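Long-range contact in conserved hypothetical protein (Xanthomonas campestris, PDB 1TTZ), which is of unknown function but belongs to the glutaredoxin-like family of the thioredoxin superfamily and so may act in thiol-disulfide exchange: residues A[5-10]-A[29-34]. Residues are numbered along the deposited sequence; the frame is centred on the assembly and turned at random.
Sequences LYQRDD and FFSVFI
Leu5, Tyr6 and Gln7 pair in parallel with Ser31, Val32 and Phe33 in the beta-alpha-beta unit of a thioredoxin-like fold, where edge strand 29-33 returns beside strand 3-7 after helix 12-23. Four backbone hydrogen bonds alternate along the ladder: Leu5 N to Phe30 O (2.9 Å), Val32 N to Leu5 O, Gln7 N to Val32 O, and Ile34 N to Gln7 O (3.0 Å). On the face covered by helix 12-23, Gln7 has CG between its backbone N and carbonyl carbon (chi1 61°), and the extended chain beyond runs beside the Phe33 ring, Gln7 CG lying 3.4 Å from Phe33 CE1. The Gln7 amide plane is 26° from that ring, and Gln7 NE2 makes a weak, bent hydrogen bond to Ser31 OG (2.7 Å, 127° at the hydrogen). Gln7 also touches Cys14, part of a CxxC sequence at the helix start that resembles a thioredoxin-type redox motif. On the other sheet face, Tyr6 and Val32 lie side by side, Tyr6 CE2 3.8 Å from Val32 CG1, both against Leu40 of helix 38-44. Beyond strand 3-7, Arg8 NH2 hydrogen-bonds Gly45 O and NH1 forms a salt bridge with Glu41 OE1; Ile34 CD1 sits over one face of the Arg8 guanidinium, 3.8 Å from Arg8 NH2.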
ATOM      1  N   LEU A   5      -0.287  -2.733  -3.840  1.00  2.52           N
ATOM      2  CA  LEU A   5       0.436  -2.505  -2.601  1.00  3.41           C
ATOM      3  C   LEU A   5       1.928  -2.649  -2.846  1.00  4.80           C
ATOM      4  O   LEU A   5       2.429  -3.756  -3.055  1.00  4.81           O
ATOM      5  CB  LEU A   5       0.011  -3.500  -1.512  1.00  2.42           C
ATOM      6  CG  LEU A   5       0.850  -3.383  -0.224  1.00  1.38           C
ATOM      7  CD1 LEU A   5       0.494  -2.084   0.499  1.00  1.00           C
ATOM      8  CD2 LEU A   5       0.607  -4.578   0.697  1.00  1.00           C
ATOM      9  N   TYR A   6       2.638  -1.530  -2.848  1.00  5.03           N
ATOM     10  CA  TYR A   6       4.070  -1.586  -3.030  1.00  8.03           C
ATOM     11  C   TYR A   6       4.671  -1.891  -1.662  1.00  9.24           C
ATOM     12  O   TYR A   6       4.396  -1.199  -0.678  1.00  8.31           O
ATOM     13  CB  TYR A   6       4.611  -0.257  -3.573  1.00  6.05           C
ATOM     14  CG  TYR A   6       4.183   0.015  -4.992  1.00  6.40           C
ATOM     15  CD1 TYR A   6       3.095   0.840  -5.270  1.00  8.88           C
ATOM     16  CD2 TYR A   6       4.846  -0.584  -6.062  1.00  5.85           C
ATOM     17  CE1 TYR A   6       2.674   1.063  -6.591  1.00  8.92           C
ATOM     18  CE2 TYR A   6       4.436  -0.365  -7.382  1.00  7.23           C
ATOM     19  CZ  TYR A   6       3.353   0.458  -7.636  1.00  7.99           C
ATOM     20  OH  TYR A   6       2.958   0.689  -8.933  1.00  9.56           O
ATOM     21  N   GLN A   7       5.463  -2.951  -1.597  1.00 10.05           N
ATOM     22  CA  GLN A   7       6.108  -3.331  -0.353  1.00 12.73           C
ATOM     23  C   GLN A   7       7.457  -3.975  -0.621  1.00 13.78           C
ATOM     24  O   GLN A   7       7.849  -4.162  -1.771  1.00 11.59           O
ATOM     25  CB  GLN A   7       5.217  -4.287   0.452  1.00 14.45           C
ATOM     26  CG  GLN A   7       4.877  -5.613  -0.218  1.00 14.99           C
ATOM     27  CD  GLN A   7       4.025  -6.514   0.671  1.00 12.58           C
ATOM     28  OE1 GLN A   7       4.387  -6.805   1.810  1.00  8.35           O
ATOM     29  NE2 GLN A   7       2.887  -6.960   0.147  1.00 13.00           N
ATOM     30  N   ARG A   8       8.182  -4.281   0.446  1.00 15.97           N
ATOM     31  CA  ARG A   8       9.478  -4.927   0.310  1.00 19.17           C
ATOM     32  C   ARG A   8       9.430  -6.167   1.183  1.00 20.00           C
ATOM     33  O   ARG A   8       8.625  -6.241   2.115  1.00 19.24           O
ATOM     34  CB  ARG A   8      10.614  -3.999   0.773  1.00 19.54           C
ATOM     35  CG  ARG A   8      10.594  -3.709   2.265  1.00 20.82           C
ATOM     36  CD  ARG A   8      11.926  -3.184   2.797  1.00 23.87           C
ATOM     37  NE  ARG A   8      12.243  -1.828   2.354  1.00 24.46           N
ATOM     38  CZ  ARG A   8      12.902  -1.533   1.239  1.00 26.99           C
ATOM     39  NH1 ARG A   8      13.321  -2.506   0.436  1.00 26.50           N
ATOM     40  NH2 ARG A   8      13.150  -0.264   0.931  1.00 26.07           N
ATOM     41  N   ASP A   9      10.279  -7.143   0.882  1.00 23.14           N
ATOM     42  CA  ASP A   9      10.318  -8.374   1.665  1.00 25.86           C
ATOM     43  C   ASP A   9      10.908  -8.136   3.050  1.00 24.60           C
ATOM     44  O   ASP A   9      11.731  -7.241   3.241  1.00 24.61           O
ATOM     45  CB  ASP A   9      11.139  -9.446   0.944  1.00 29.26           C
ATOM     46  CG  ASP A   9      10.400 -10.050  -0.233  1.00 33.78           C
ATOM     47  OD1 ASP A   9       9.305 -10.612  -0.014  1.00 36.06           O
ATOM     48  OD2 ASP A   9      10.910  -9.964  -1.373  1.00 36.89           O
ATOM     49  N   ASP A  10      10.480  -8.950   4.009  1.00 24.17           N
ATOM     50  CA  ASP A  10      10.950  -8.850   5.384  1.00 23.34           C
ATOM     51  C   ASP A  10      10.767  -7.438   5.945  1.00 21.89           C
ATOM     52  O   ASP A  10      11.741  -6.713   6.164  1.00 20.93           O
ATOM     53  CB  ASP A  10      12.426  -9.273   5.466  1.00 25.46           C
ATOM     54  CG  ASP A  10      12.908  -9.436   6.899  1.00 28.67           C
ATOM     55  OD1 ASP A  10      12.228 -10.151   7.669  1.00 30.84           O
ATOM     56  OD2 ASP A  10      13.960  -8.858   7.253  1.00 29.43           O
ATOM     57  N   PHE A  29      -6.441  -6.614  -4.066  1.00  5.98           N
ATOM     58  CA  PHE A  29      -5.214  -5.847  -4.173  1.00  6.23           C
ATOM     59  C   PHE A  29      -4.106  -6.798  -4.589  1.00  7.16           C
ATOM     60  O   PHE A  29      -4.177  -7.999  -4.309  1.00  5.83           O
ATOM     61  CB  PHE A  29      -4.852  -5.157  -2.852  1.00  5.38           C
ATOM     62  CG  PHE A  29      -4.320  -6.082  -1.799  1.00  4.44           C
ATOM     63  CD1 PHE A  29      -5.184  -6.734  -0.918  1.00  4.93           C
ATOM     64  CD2 PHE A  29      -2.948  -6.298  -1.680  1.00  5.16           C
ATOM     65  CE1 PHE A  29      -4.687  -7.590   0.072  1.00  2.97           C
ATOM     66  CE2 PHE A  29      -2.439  -7.155  -0.693  1.00  5.59           C
ATOM     67  CZ  PHE A  29      -3.312  -7.799   0.183  1.00  5.28           C
ATOM     68  N   PHE A  30      -3.095  -6.268  -5.269  1.00  5.61           N
ATOM     69  CA  PHE A  30      -1.971  -7.088  -5.699  1.00  8.03           C
ATOM     70  C   PHE A  30      -0.684  -6.445  -5.218  1.00  8.69           C
ATOM     71  O   PHE A  30      -0.514  -5.231  -5.312  1.00  8.01           O
ATOM     72  CB  PHE A  30      -1.947  -7.215  -7.223  1.00  6.56           C
ATOM     73  CG  PHE A  30      -3.102  -7.985  -7.773  1.00  9.82           C
ATOM     74  CD1 PHE A  30      -3.243  -9.348  -7.488  1.00  8.68           C
ATOM     75  CD2 PHE A  30      -4.071  -7.351  -8.551  1.00  7.45           C
ATOM     76  CE1 PHE A  30      -4.338 -10.073  -7.969  1.00  9.72           C
ATOM     77  CE2 PHE A  30      -5.169  -8.066  -9.034  1.00 10.66           C
ATOM     78  CZ  PHE A  30      -5.302  -9.428  -8.742  1.00 10.28           C
ATOM     79  N   SER A  31       0.218  -7.265  -4.701  1.00  7.44           N
ATOM     80  CA  SER A  31       1.491  -6.781  -4.200  1.00  7.81           C
ATOM     81  C   SER A  31       2.554  -6.696  -5.283  1.00  7.79           C
ATOM     82  O   SER A  31       2.633  -7.546  -6.163  1.00  8.92           O
ATOM     83  CB  SER A  31       2.012  -7.700  -3.088  1.00  5.67           C
ATOM     84  OG  SER A  31       1.279  -7.535  -1.893  1.00  7.85           O
ATOM     85  N   VAL A  32       3.360  -5.647  -5.209  1.00  8.12           N
ATOM     86  CA  VAL A  32       4.471  -5.452  -6.120  1.00  7.58           C
ATOM     87  C   VAL A  32       5.650  -5.208  -5.191  1.00  8.39           C
ATOM     88  O   VAL A  32       5.671  -4.226  -4.456  1.00  8.99           O
ATOM     89  CB  VAL A  32       4.274  -4.225  -7.038  1.00  5.87           C
ATOM     90  CG1 VAL A  32       5.546  -3.969  -7.846  1.00  8.20           C
ATOM     91  CG2 VAL A  32       3.123  -4.463  -7.984  1.00  4.88           C
ATOM     92  N   PHE A  33       6.606  -6.130  -5.196  1.00 10.11           N
ATOM     93  CA  PHE A  33       7.792  -6.022  -4.355  1.00 12.79           C
ATOM     94  C   PHE A  33       8.882  -5.238  -5.062  1.00 13.13           C
ATOM     95  O   PHE A  33       9.308  -5.600  -6.153  1.00 15.41           O
ATOM     96  CB  PHE A  33       8.270  -7.418  -3.986  1.00 13.16           C
ATOM     97  CG  PHE A  33       7.334  -8.130  -3.071  1.00 14.19           C
ATOM     98  CD1 PHE A  33       7.408  -7.930  -1.697  1.00 14.76           C
ATOM     99  CD2 PHE A  33       6.329  -8.955  -3.583  1.00 15.97           C
ATOM    100  CE1 PHE A  33       6.494  -8.542  -0.832  1.00 15.76           C
ATOM    101  CE2 PHE A  33       5.406  -9.573  -2.727  1.00 17.92           C
ATOM    102  CZ  PHE A  33       5.492  -9.362  -1.348  1.00 18.13           C
ATOM    103  N   ILE A  34       9.338  -4.170  -4.417  1.00 13.20           N
ATOM    104  CA  ILE A  34      10.344  -3.272  -4.974  1.00 13.76           C
ATOM    105  C   ILE A  34      11.783  -3.759  -4.874  1.00 16.09           C
ATOM    106  O   ILE A  34      12.663  -3.247  -5.559  1.00 16.92           O
ATOM    107  CB  ILE A  34      10.269  -1.896  -4.276  1.00 11.95           C
ATOM    108  CG1 ILE A  34      10.688  -2.045  -2.810  1.00 10.71           C
ATOM    109  CG2 ILE A  34       8.844  -1.361  -4.325  1.00 13.04           C
ATOM    110  CD1 ILE A  34      10.858  -0.733  -2.065  1.00  9.13           C
TER